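Actin binding protein family protein (Entamoeba histolytica HM-1:IMSS, PDB 6K2F) probably binds actin monomers and inhibits their polymerization as a twinfilin, whose N-terminal ADF-homology domain forms this chain. Local coordinates at residues Gly21-Thr27 / Ser62-Thr68; Leu56-Pro61 / Tyr85-Ala90. Numbering follows the deposited sequence.

Contact 1 (Gly21-Thr27 / Ser62-Thr68)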
# COMPACT_ATOMS: atom_id res chain seq x y z
N GLY A 21 -1.25 -2.62 3.73
CA GLY A 21 -0.23 -1.62 4.11
C GLY A 21 1.08 -2.09 3.55
O GLY A 21 1.14 -3.24 3.06
N ARG A 22 2.12 -1.27 3.65
CA ARG A 22 3.42 -1.61 3.04
C ARG A 22 4.46 -1.93 4.11
O ARG A 22 5.23 -2.89 3.90
CB ARG A 22 3.89 -0.47 2.13
CG ARG A 22 5.22 -0.77 1.46
CD ARG A 22 5.22 -2.00 0.56
NE ARG A 22 4.40 -1.77 -0.62
CZ ARG A 22 4.11 -2.68 -1.53
NH1 ARG A 22 4.53 -3.93 -1.41
NH2 ARG A 22 3.36 -2.35 -2.56
N PHE A 23 4.62 -1.10 5.13
CA PHE A 23 5.70 -1.39 6.10
C PHE A 23 5.37 -0.91 7.50
O PHE A 23 4.54 -0.04 7.70
CB PHE A 23 7.04 -0.88 5.58
CG PHE A 23 7.25 0.61 5.47
CD1 PHE A 23 7.56 1.38 6.57
CD2 PHE A 23 7.32 1.20 4.22
CE1 PHE A 23 7.89 2.71 6.42
CE2 PHE A 23 7.65 2.53 4.07
CZ PHE A 23 7.94 3.29 5.17
N ILE A 24 6.10 -1.52 8.42
CA ILE A 24 6.03 -1.21 9.87
C ILE A 24 7.44 -0.88 10.32
O ILE A 24 8.34 -1.67 10.07
CB ILE A 24 5.47 -2.40 10.67
CG1 ILE A 24 4.09 -2.81 10.17
CG2 ILE A 24 5.48 -2.06 12.16
CD1 ILE A 24 3.63 -4.18 10.66
N GLN A 25 7.62 0.29 10.89
CA GLN A 25 8.91 0.66 11.51
C GLN A 25 8.81 0.26 12.96
O GLN A 25 7.73 0.50 13.56
CB GLN A 25 9.20 2.15 11.40
CG GLN A 25 10.57 2.53 11.95
CD GLN A 25 10.82 4.00 11.74
OE1 GLN A 25 9.89 4.80 11.75
NE2 GLN A 25 12.07 4.35 11.56
N ALA A 26 9.85 -0.37 13.49
CA ALA A 26 9.84 -0.82 14.90
C ALA A 26 11.15 -0.41 15.56
O ALA A 26 12.18 -0.36 14.90
CB ALA A 26 9.62 -2.30 14.97
N THR A 27 11.11 -0.14 16.86
CA THR A 27 12.32 0.16 17.65
C THR A 27 12.26 -0.64 18.94
O THR A 27 11.17 -1.05 19.38
CB THR A 27 12.51 1.65 17.96
OG1 THR A 27 11.40 2.13 18.71
CG2 THR A 27 12.65 2.47 16.70
N SER A 62 16.81 1.54 13.76
CA SER A 62 15.40 1.10 13.67
C SER A 62 15.30 -0.07 12.72
O SER A 62 16.24 -0.30 11.92
CB SER A 62 14.43 2.20 13.31
OG SER A 62 14.65 2.72 12.01
N TYR A 63 14.23 -0.82 12.85
CA TYR A 63 13.87 -1.88 11.90
C TYR A 63 12.71 -1.43 11.03
O TYR A 63 11.79 -0.76 11.50
CB TYR A 63 13.43 -3.13 12.62
CG TYR A 63 14.41 -3.70 13.60
CD1 TYR A 63 15.59 -4.28 13.17
CD2 TYR A 63 14.14 -3.71 14.96
CE1 TYR A 63 16.48 -4.85 14.07
CE2 TYR A 63 15.01 -4.29 15.86
CZ TYR A 63 16.19 -4.86 15.43
OH TYR A 63 17.03 -5.39 16.36
N ILE A 64 12.71 -1.88 9.78
CA ILE A 64 11.54 -1.72 8.88
C ILE A 64 11.16 -3.11 8.38
O ILE A 64 12.01 -3.78 7.82
CB ILE A 64 11.82 -0.84 7.66
CG1 ILE A 64 12.46 0.50 8.00
CG2 ILE A 64 10.51 -0.68 6.87
CD1 ILE A 64 11.53 1.47 8.58
N LEU A 65 9.93 -3.52 8.64
CA LEU A 65 9.35 -4.74 8.05
C LEU A 65 8.61 -4.31 6.79
O LEU A 65 7.61 -3.62 6.92
CB LEU A 65 8.43 -5.41 9.06
CG LEU A 65 9.07 -5.71 10.40
CD1 LEU A 65 8.07 -6.31 11.36
CD2 LEU A 65 10.27 -6.61 10.22
N PHE A 66 9.18 -4.64 5.64
CA PHE A 66 8.73 -4.09 4.35
C PHE A 66 8.13 -5.23 3.52
O PHE A 66 8.80 -6.19 3.16
CB PHE A 66 9.90 -3.42 3.64
CG PHE A 66 9.49 -2.55 2.48
CD1 PHE A 66 9.20 -3.13 1.26
CD2 PHE A 66 9.42 -1.17 2.61
CE1 PHE A 66 8.84 -2.35 0.19
CE2 PHE A 66 9.01 -0.39 1.54
CZ PHE A 66 8.73 -0.98 0.33
N ARG A 67 6.87 -5.09 3.20
CA ARG A 67 6.10 -6.16 2.51
C ARG A 67 6.47 -6.18 1.02
O ARG A 67 6.45 -5.13 0.39
CB ARG A 67 4.61 -5.92 2.69
CG ARG A 67 3.76 -7.07 2.18
CD ARG A 67 2.27 -6.84 2.35
NE ARG A 67 1.84 -5.58 1.75
CZ ARG A 67 1.69 -5.34 0.46
NH1 ARG A 67 1.93 -6.29 -0.44
NH2 ARG A 67 1.29 -4.15 0.04
N THR A 68 6.80 -7.35 0.49
CA THR A 68 7.05 -7.53 -0.96
C THR A 68 5.73 -7.76 -1.68
O THR A 68 4.66 -7.82 -1.04
CB THR A 68 8.02 -8.68 -1.26
OG1 THR A 68 7.35 -9.93 -1.13
CG2 THR A 68 9.25 -8.63 -0.39

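Contact 2 (Leu56-Pro61 / Tyr85-Ala90)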
# COMPACT_ATOMS: atom_id res chain seq x y z
N LEU A 56 13.42 6.89 8.58
CA LEU A 56 14.70 6.70 9.31
C LEU A 56 15.09 8.00 10.00
O LEU A 56 14.81 9.11 9.50
CB LEU A 56 15.78 6.21 8.35
CG LEU A 56 15.48 4.88 7.63
CD1 LEU A 56 16.62 4.48 6.70
CD2 LEU A 56 15.20 3.76 8.63
N VAL A 57 15.71 7.87 11.17
CA VAL A 57 16.23 9.03 11.93
C VAL A 57 17.74 8.85 12.03
O VAL A 57 18.18 7.84 12.54
CB VAL A 57 15.59 9.13 13.32
CG1 VAL A 57 16.19 10.28 14.09
CG2 VAL A 57 14.07 9.29 13.24
N GLU A 58 18.51 9.80 11.50
CA GLU A 58 19.98 9.61 11.39
C GLU A 58 20.56 9.36 12.79
O GLU A 58 20.24 10.10 13.74
CB GLU A 58 20.63 10.77 10.67
CG GLU A 58 22.12 10.57 10.41
CD GLU A 58 23.05 10.90 11.56
OE1 GLU A 58 22.64 11.66 12.48
OE2 GLU A 58 24.23 10.49 11.50
N GLY A 59 21.37 8.31 12.89
CA GLY A 59 22.08 7.93 14.13
C GLY A 59 21.24 7.09 15.06
O GLY A 59 21.82 6.65 16.07
N GLU A 60 19.94 6.89 14.77
CA GLU A 60 19.01 6.12 15.64
C GLU A 60 18.69 4.79 14.95
O GLU A 60 18.05 4.80 13.92
CB GLU A 60 17.72 6.91 15.86
CG GLU A 60 17.93 8.18 16.67
CD GLU A 60 16.66 8.87 17.15
OE1 GLU A 60 15.54 8.33 16.92
OE2 GLU A 60 16.79 9.96 17.73
N PRO A 61 19.14 3.64 15.48
CA PRO A 61 18.79 2.36 14.88
C PRO A 61 17.27 2.17 14.83
O PRO A 61 16.57 2.55 15.71
CB PRO A 61 19.49 1.32 15.75
CG PRO A 61 20.59 2.10 16.45
CD PRO A 61 20.02 3.48 16.65
N TYR A 85 18.37 -0.71 10.01
CA TYR A 85 19.19 0.51 9.95
C TYR A 85 19.97 0.58 11.26
O TYR A 85 19.34 0.78 12.30
CB TYR A 85 18.33 1.75 9.72
CG TYR A 85 19.11 3.04 9.87
CD1 TYR A 85 20.23 3.31 9.10
CD2 TYR A 85 18.74 3.99 10.80
CE1 TYR A 85 20.95 4.48 9.26
CE2 TYR A 85 19.45 5.16 10.97
CZ TYR A 85 20.57 5.42 10.20
OH TYR A 85 21.28 6.57 10.39
N ILE A 86 21.25 0.28 11.21
CA ILE A 86 22.10 0.23 12.42
C ILE A 86 23.32 1.06 12.12
O ILE A 86 24.36 0.55 11.70
CB ILE A 86 22.42 -1.23 12.82
CG1 ILE A 86 21.14 -2.04 12.98
CG2 ILE A 86 23.28 -1.23 14.09
CD1 ILE A 86 21.38 -3.51 13.19
N PRO A 87 23.22 2.41 12.29
CA PRO A 87 24.31 3.30 11.93
C PRO A 87 25.56 3.07 12.79
O PRO A 87 25.43 2.79 13.96
CB PRO A 87 23.71 4.70 12.11
CG PRO A 87 22.54 4.51 13.06
CD PRO A 87 22.02 3.13 12.74
N ASP A 88 26.74 3.22 12.19
CA ASP A 88 28.04 2.89 12.83
C ASP A 88 28.26 3.78 14.05
O ASP A 88 28.98 3.33 14.96
CB ASP A 88 29.19 3.07 11.85
CG ASP A 88 29.30 2.01 10.78
OD1 ASP A 88 28.80 0.89 11.00
OD2 ASP A 88 29.93 2.32 9.74
N ARG A 89 27.70 5.00 14.09
CA ARG A 89 28.02 5.93 15.20
C ARG A 89 27.10 5.65 16.39
O ARG A 89 27.39 6.23 17.49
CB ARG A 89 27.92 7.40 14.79
CG ARG A 89 26.51 7.94 14.62
CD ARG A 89 26.61 9.39 14.18
NE ARG A 89 25.33 10.06 14.16
CZ ARG A 89 24.78 10.68 15.20
NH1 ARG A 89 25.39 10.67 16.37
NH2 ARG A 89 23.60 11.26 15.07
N ALA A 90 26.09 4.79 16.26
CA ALA A 90 25.27 4.38 17.41
C ALA A 90 26.23 3.74 18.43
O ALA A 90 27.28 3.14 18.05
CB ALA A 90 24.15 3.46 17.00

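Contact 1 (Gly21-Thr27 / Ser62-Thr68)
Ser62 opens the strand beside Thr27, and its OG accepts a hydrogen bond from Gln25 NE2 (3.1 Å); the same nitrogen is hydrogen-bonded to the carbonyl of Tyr55. At Tyr63 the backbone pairs in both directions with Ala26, Ala26 N to Tyr63 O at 2.8 Å and Tyr63 N to Ala26 O at 2.9 Å, while the phenol hydroxyl hydrogen-bonds to the carbonyl of Tyr98. Ile64 faces Gln25 in a non-hydrogen-bonded pair and sets its CG2 3.6 Å from Phe23 CD1. Leu65 forms the next hydrogen-bonded pair, with Leu65 N 2.8 Å from Ile24 O and Ile24 N 3.0 Å from Leu65 O. These antiparallel strands, axes 4.6 Å apart, are central members of the mixed sheet of the ADF-homology fold: Ile24, Ala26 and Leu65 turn to helix 6-18, whereas Phe23 and Phe66 meet Val52 on the other face. The Phe66 and Phe23 rings are nearly parallel but slid apart, centroids 5.6 Å from each other, and Arg22 CD sits over the Phe66 face in a CH-pi contact. Arg67 N hydrogen-bonds to Arg22 O (2.8 Å) beside the classic bulge that Arg22 and Phe23 make opposite Glu39. Arg67 NE donates a hydrogen bond to Gly21 O (2.8 Å), Arg22 NH1 donates to Arg67 O (2.9 Å), and the two guanidinium groups stack, a like-charged pair; Arg22 also forms salt bridges with Asp48 and Glu69, which probably offset the repulsion.

Contact 2 (Leu56-Pro61 / Tyr85-Ala90)
Leu56 directs its side chain at the base of Tyr85, CD2 lying 3.9 Å from Tyr85 CB, and also packs on Phe123 and Phe126. Val57 starts a type II beta turn, closed by Glu60 N to Val57 O at 3.0 Å. Glu58, second in the turn, has its CA-to-CB bond pointing away, yet its carboxylate comes back to form a two-pronged salt bridge with Arg89, OE1 to NH2 at 2.8 Å and OE2 to NE at 2.9 Å. Gly59 takes the positive phi (85°) usual for the third position of such a turn, and its amide nitrogen donates to Tyr85 OH (3.0 Å), so the hydroxyl at the end of the Tyr85 ring is tied to the turn. A CB here would collide with Arg89 NH2. Two loops of the ADF-homology domain are thereby clasped: the one leading into strand 62-68 and the one joining strand 77-85 to helix 92-101, the latter loop holding a type I turn from Pro87 to Ala90. Like Val57, Glu60 presents its carbonyl oxygen to the edge of the Tyr85 ring, Glu60 O lying 3.3 Å from CE2. Pro61 ends the segment at the start of the sheet, its CA in a C-H...O contact with Tyr85 O (3.1 Å), while Pro61 CG approaches Pro87 CD (4.1 Å) and Ala90 CB (3.9 Å) and the ring also rests on Tyr98 of helix 92-101.

In the fold
Along the chain the segments alternate, 21-27, 56-61, 62-68, 85-90, so the two contacts cross in sequence. Their centres are about 16 Å apart: contact 1 lies about 4 Å from the centre of the chain and is buried, whereas contact 2 lies about 14 Å from it and is partly exposed. Segment 56-61 runs directly into strand 62-68, Tyr85 ends the neighbouring strand 77-85, and Tyr85 N probably hydrogen-bonds to Ser62 O (2.9 Å), which pairs strand 77-85 with strand 62-68. Contact 1 thus joins two adjacent strands in the middle of the sheet, and contact 2 links the loops at one end, in a single actin-binding-type domain.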